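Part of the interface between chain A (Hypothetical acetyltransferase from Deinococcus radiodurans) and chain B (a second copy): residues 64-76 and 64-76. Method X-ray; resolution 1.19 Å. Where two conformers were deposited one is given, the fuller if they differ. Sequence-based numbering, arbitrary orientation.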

# COMPACT_ATOMS: atom_id res chain seq x y z
N VAL A 64 4.84 10.40 -8.67
CA VAL A 64 4.77 9.45 -7.56
C VAL A 64 3.29 9.26 -7.24
O VAL A 64 2.51 10.23 -7.28
CB VAL A 64 5.56 9.95 -6.34
CG1 VAL A 64 5.04 11.30 -5.82
CG2 VAL A 64 5.62 8.93 -5.23
N ASN A 65 2.90 8.04 -6.89
CA ASN A 65 1.53 7.79 -6.45
C ASN A 65 1.52 7.14 -5.08
O ASN A 65 2.53 6.64 -4.59
CB ASN A 65 0.72 6.96 -7.46
CG ASN A 65 1.18 5.50 -7.57
OD1 ASN A 65 2.36 5.21 -7.40
ND2 ASN A 65 0.25 4.63 -7.96
N ALA A 66 0.32 7.09 -4.48
CA ALA A 66 0.18 6.49 -3.17
C ALA A 66 -1.22 5.92 -3.02
O ALA A 66 -2.22 6.51 -3.47
CB ALA A 66 0.48 7.46 -2.03
N LEU A 67 -1.28 4.81 -2.30
CA LEU A 67 -2.51 4.19 -1.80
C LEU A 67 -2.64 4.58 -0.34
O LEU A 67 -1.63 4.70 0.35
CB LEU A 67 -2.42 2.67 -1.91
CG LEU A 67 -1.86 2.11 -3.23
CD1 LEU A 67 -1.79 0.58 -3.15
CD2 LEU A 67 -2.62 2.59 -4.48
N SER A 68 -3.86 4.75 0.17
CA SER A 68 -4.02 5.15 1.56
C SER A 68 -5.43 4.83 2.04
O SER A 68 -6.37 4.83 1.25
CB SER A 68 -3.82 6.67 1.65
OG SER A 68 -3.88 7.08 3.00
N ASP A 69 -5.58 4.60 3.36
CA ASP A 69 -6.89 4.57 3.98
C ASP A 69 -7.22 5.88 4.72
O ASP A 69 -8.30 5.98 5.26
CB ASP A 69 -7.07 3.34 4.89
CG ASP A 69 -6.13 3.25 6.06
OD1 ASP A 69 -5.55 4.31 6.48
OD2 ASP A 69 -5.93 2.10 6.54
N GLY A 70 -6.27 6.82 4.73
CA GLY A 70 -6.52 8.09 5.38
C GLY A 70 -6.60 8.08 6.87
O GLY A 70 -6.87 9.12 7.50
N ILE A 71 -6.37 6.92 7.48
CA ILE A 71 -6.52 6.77 8.93
C ILE A 71 -5.29 6.21 9.59
O ILE A 71 -4.89 6.69 10.66
CB ILE A 71 -7.74 5.91 9.31
CG1 ILE A 71 -9.04 6.50 8.77
CG2 ILE A 71 -7.84 5.68 10.83
CD1 ILE A 71 -10.25 5.56 8.84
N LEU A 72 -4.69 5.17 8.99
CA LEU A 72 -3.56 4.48 9.61
C LEU A 72 -2.42 4.19 8.65
O LEU A 72 -1.27 4.14 9.11
CB LEU A 72 -4.01 3.18 10.27
CG LEU A 72 -3.07 2.62 11.35
CD1 LEU A 72 -3.14 3.46 12.62
CD2 LEU A 72 -3.36 1.13 11.61
N ALA A 73 -2.70 3.94 7.36
CA ALA A 73 -1.69 3.38 6.49
C ALA A 73 -1.74 3.87 5.05
O ALA A 73 -2.81 4.04 4.50
CB ALA A 73 -1.74 1.82 6.50
N ALA A 74 -0.55 3.96 4.47
CA ALA A 74 -0.37 4.29 3.09
C ALA A 74 0.81 3.52 2.53
O ALA A 74 1.72 3.10 3.24
CB ALA A 74 -0.16 5.79 2.91
N SER A 75 0.80 3.32 1.21
CA SER A 75 1.96 2.78 0.53
C SER A 75 2.18 3.48 -0.79
O SER A 75 1.26 4.02 -1.40
CB SER A 75 1.83 1.28 0.31
OG SER A 75 0.79 0.99 -0.64
N ILE A 76 3.43 3.44 -1.25
CA ILE A 76 3.88 4.19 -2.43
C ILE A 76 4.29 3.22 -3.52
O ILE A 76 5.40 2.70 -3.48
CB ILE A 76 5.02 5.16 -2.07
CG1 ILE A 76 4.47 6.19 -0.99
CG2 ILE A 76 5.54 5.88 -3.32
CD1 ILE A 76 5.48 7.11 -0.35
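Chain B 64-76: VNALSDGILAASI

Chain B repeats the fold of chain A and is placed on it by an exact two-fold axis, so each contact below has a symmetry mate. In both copies residues 64-68 form a strand, a turn follows, and the chain returns as a strand from residue 73. Extended phi/psi values, such as -101/147 at Leu67(B) and -140/156 at Ser75(B), bracket a turn in which Gly70(B) adopts a positive phi of 71°. The hairpin is closed by backbone hydrogen bonds: Leu67(B) N to Ser75(B) O at 2.8 Å, Ser75(B) N to Leu67(B) O at 2.9 Å, and Asp69(B) N to Ala73(B) O at 3.1 Å.

The two 64-68 strands run nearly antiparallel, with an angle of 151° between their N-to-C directions and a closest axis approach of 6.2 Å. Each also crosses the partner's 73-75 strand at -45°, 8.3 Å away. Register is set by like residues: CA of Leu67(A) lies 5.9 Å from CA of Leu67(B), and CA of Ser75(A) 6.7 Å from CA of Ser75(B). No backbone hydrogen bond joins the copies here; the hairpins pack through side chains.

Apolar packing centres on Leu67(A) and Leu67(B). Each has the largest covered area on its own side, 98 Å² for Leu67(A) and 99 Å² for Leu67(B), together close to half of the 401 Å² total. Their CA-to-CB bonds point toward the partner, and CB of Leu67(A) meets CB of Leu67(B) at 3.7 Å. With chi1 at -45° (m) and chi2 at 178° (t), Leu67(B) brings CD1 over the opposing hairpin's backbone, 3.6 Å from Ala73(A) O and 3.8 Å from Ala74(A) CA, while its CD2 lies 3.9 Å from Asp69(A) CB.

The direct polar contact is a hydrogen bond between Ser75(A) OG and Ser75(B) OG at 2.8 Å, in which either hydroxyl could be the donor. The chi1 of 68° (p) applies to the given one of two deposited conformers.

Water-mediated contacts link Asn65(A) to Asp69(B) and Asn65(B) to Asp69(A). Asn65(A) ND2 and Asp69(B) OD2 are 4.1 Å apart, too far for a direct hydrogen bond, but two waters span the gap. Each accepts from Asn65(A) ND2, at 2.9 and 3.0 Å, and donates to Asp69(B) OD2, at 2.8 Å in both cases. Two more waters join Asn65(B) to Asp69(A) in the same way. The other carboxylate oxygen serves the turn: Asp69(B) OD1 accepts from the backbone N of Ile71(B), Leu72(B) and Ala73(B) at 2.9, 2.8 and 3.0 Å, which holds the aspartate in place while OD2 faces the waters.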

# COMPACT_ATOMS: atom_id res chain seq x y z
N VAL B 64 -7.77 -9.10 7.97
CA VAL B 64 -6.71 -8.58 7.09
C VAL B 64 -7.34 -7.47 6.27
O VAL B 64 -8.50 -7.57 5.85
CB VAL B 64 -6.14 -9.69 6.20
CG1 VAL B 64 -7.20 -10.35 5.31
CG2 VAL B 64 -4.95 -9.22 5.39
N ASN B 65 -6.58 -6.41 6.01
CA ASN B 65 -7.05 -5.35 5.13
C ASN B 65 -6.08 -5.12 3.99
O ASN B 65 -4.94 -5.58 4.02
CB ASN B 65 -7.34 -4.03 5.88
CG ASN B 65 -6.07 -3.34 6.41
OD1 ASN B 65 -5.09 -4.00 6.74
ND2 ASN B 65 -6.15 -2.01 6.55
N ALA B 66 -6.52 -4.34 3.00
CA ALA B 66 -5.68 -4.05 1.85
C ALA B 66 -6.06 -2.69 1.28
O ALA B 66 -7.25 -2.31 1.21
CB ALA B 66 -5.76 -5.12 0.78
N LEU B 67 -5.03 -2.01 0.79
CA LEU B 67 -5.14 -0.80 -0.03
C LEU B 67 -4.94 -1.22 -1.47
O LEU B 67 -4.16 -2.14 -1.73
CB LEU B 67 -4.05 0.20 0.37
CG LEU B 67 -3.84 0.41 1.87
CD1 LEU B 67 -2.68 1.39 2.08
CD2 LEU B 67 -5.10 0.83 2.63
N SER B 68 -5.59 -0.57 -2.43
CA SER B 68 -5.45 -0.96 -3.82
C SER B 68 -5.87 0.18 -4.74
O SER B 68 -6.74 0.97 -4.38
CB SER B 68 -6.37 -2.16 -4.08
OG SER B 68 -6.17 -2.63 -5.40
N ASP B 69 -5.30 0.22 -5.95
CA ASP B 69 -5.82 1.05 -7.02
C ASP B 69 -6.65 0.27 -8.03
O ASP B 69 -7.17 0.87 -8.95
CB ASP B 69 -4.71 1.87 -7.70
CG ASP B 69 -3.64 1.07 -8.39
OD1 ASP B 69 -3.89 -0.13 -8.73
OD2 ASP B 69 -2.53 1.64 -8.56
N GLY B 70 -6.75 -1.05 -7.84
CA GLY B 70 -7.56 -1.86 -8.74
C GLY B 70 -7.02 -2.04 -10.13
O GLY B 70 -7.68 -2.68 -10.97
N ILE B 71 -5.84 -1.51 -10.40
CA ILE B 71 -5.27 -1.55 -11.75
C ILE B 71 -3.88 -2.15 -11.78
O ILE B 71 -3.58 -2.94 -12.68
CB ILE B 71 -5.24 -0.16 -12.41
CG1 ILE B 71 -6.63 0.44 -12.51
CG2 ILE B 71 -4.56 -0.19 -13.79
CD1 ILE B 71 -6.67 1.94 -12.88
N LEU B 72 -3.02 -1.76 -10.84
CA LEU B 72 -1.62 -2.18 -10.85
C LEU B 72 -1.11 -2.63 -9.50
O LEU B 72 -0.21 -3.48 -9.46
CB LEU B 72 -0.73 -1.09 -11.41
CG LEU B 72 0.64 -1.55 -11.93
CD1 LEU B 72 0.49 -2.29 -13.25
CD2 LEU B 72 1.63 -0.36 -12.03
N ALA B 73 -1.58 -2.04 -8.38
CA ALA B 73 -0.93 -2.22 -7.12
C ALA B 73 -1.85 -2.28 -5.91
O ALA B 73 -2.81 -1.55 -5.84
CB ALA B 73 0.15 -1.12 -6.88
N ALA B 74 -1.42 -3.08 -4.94
CA ALA B 74 -2.08 -3.21 -3.68
C ALA B 74 -1.04 -3.42 -2.58
O ALA B 74 0.07 -3.89 -2.82
CB ALA B 74 -3.08 -4.36 -3.69
N SER B 75 -1.41 -3.05 -1.36
CA SER B 75 -0.59 -3.38 -0.21
C SER B 75 -1.46 -3.80 0.96
O SER B 75 -2.62 -3.42 1.07
CB SER B 75 0.31 -2.22 0.20
OG SER B 75 -0.47 -1.13 0.71
N ILE B 76 -0.86 -4.58 1.86
CA ILE B 76 -1.57 -5.22 2.98
C ILE B 76 -1.06 -4.65 4.29
O ILE B 76 -0.01 -5.09 4.76
CB ILE B 76 -1.45 -6.74 2.92
CG1 ILE B 76 -2.09 -7.25 1.56
CG2 ILE B 76 -2.13 -7.40 4.14
CD1 ILE B 76 -1.89 -8.70 1.20
O HOH W 1 -2.62 4.40 -8.04
O HOH W 2 0.21 1.77 -8.89
O HOH W 3 -7.73 0.18 5.57
O HOH W 4 -4.52 0.13 7.86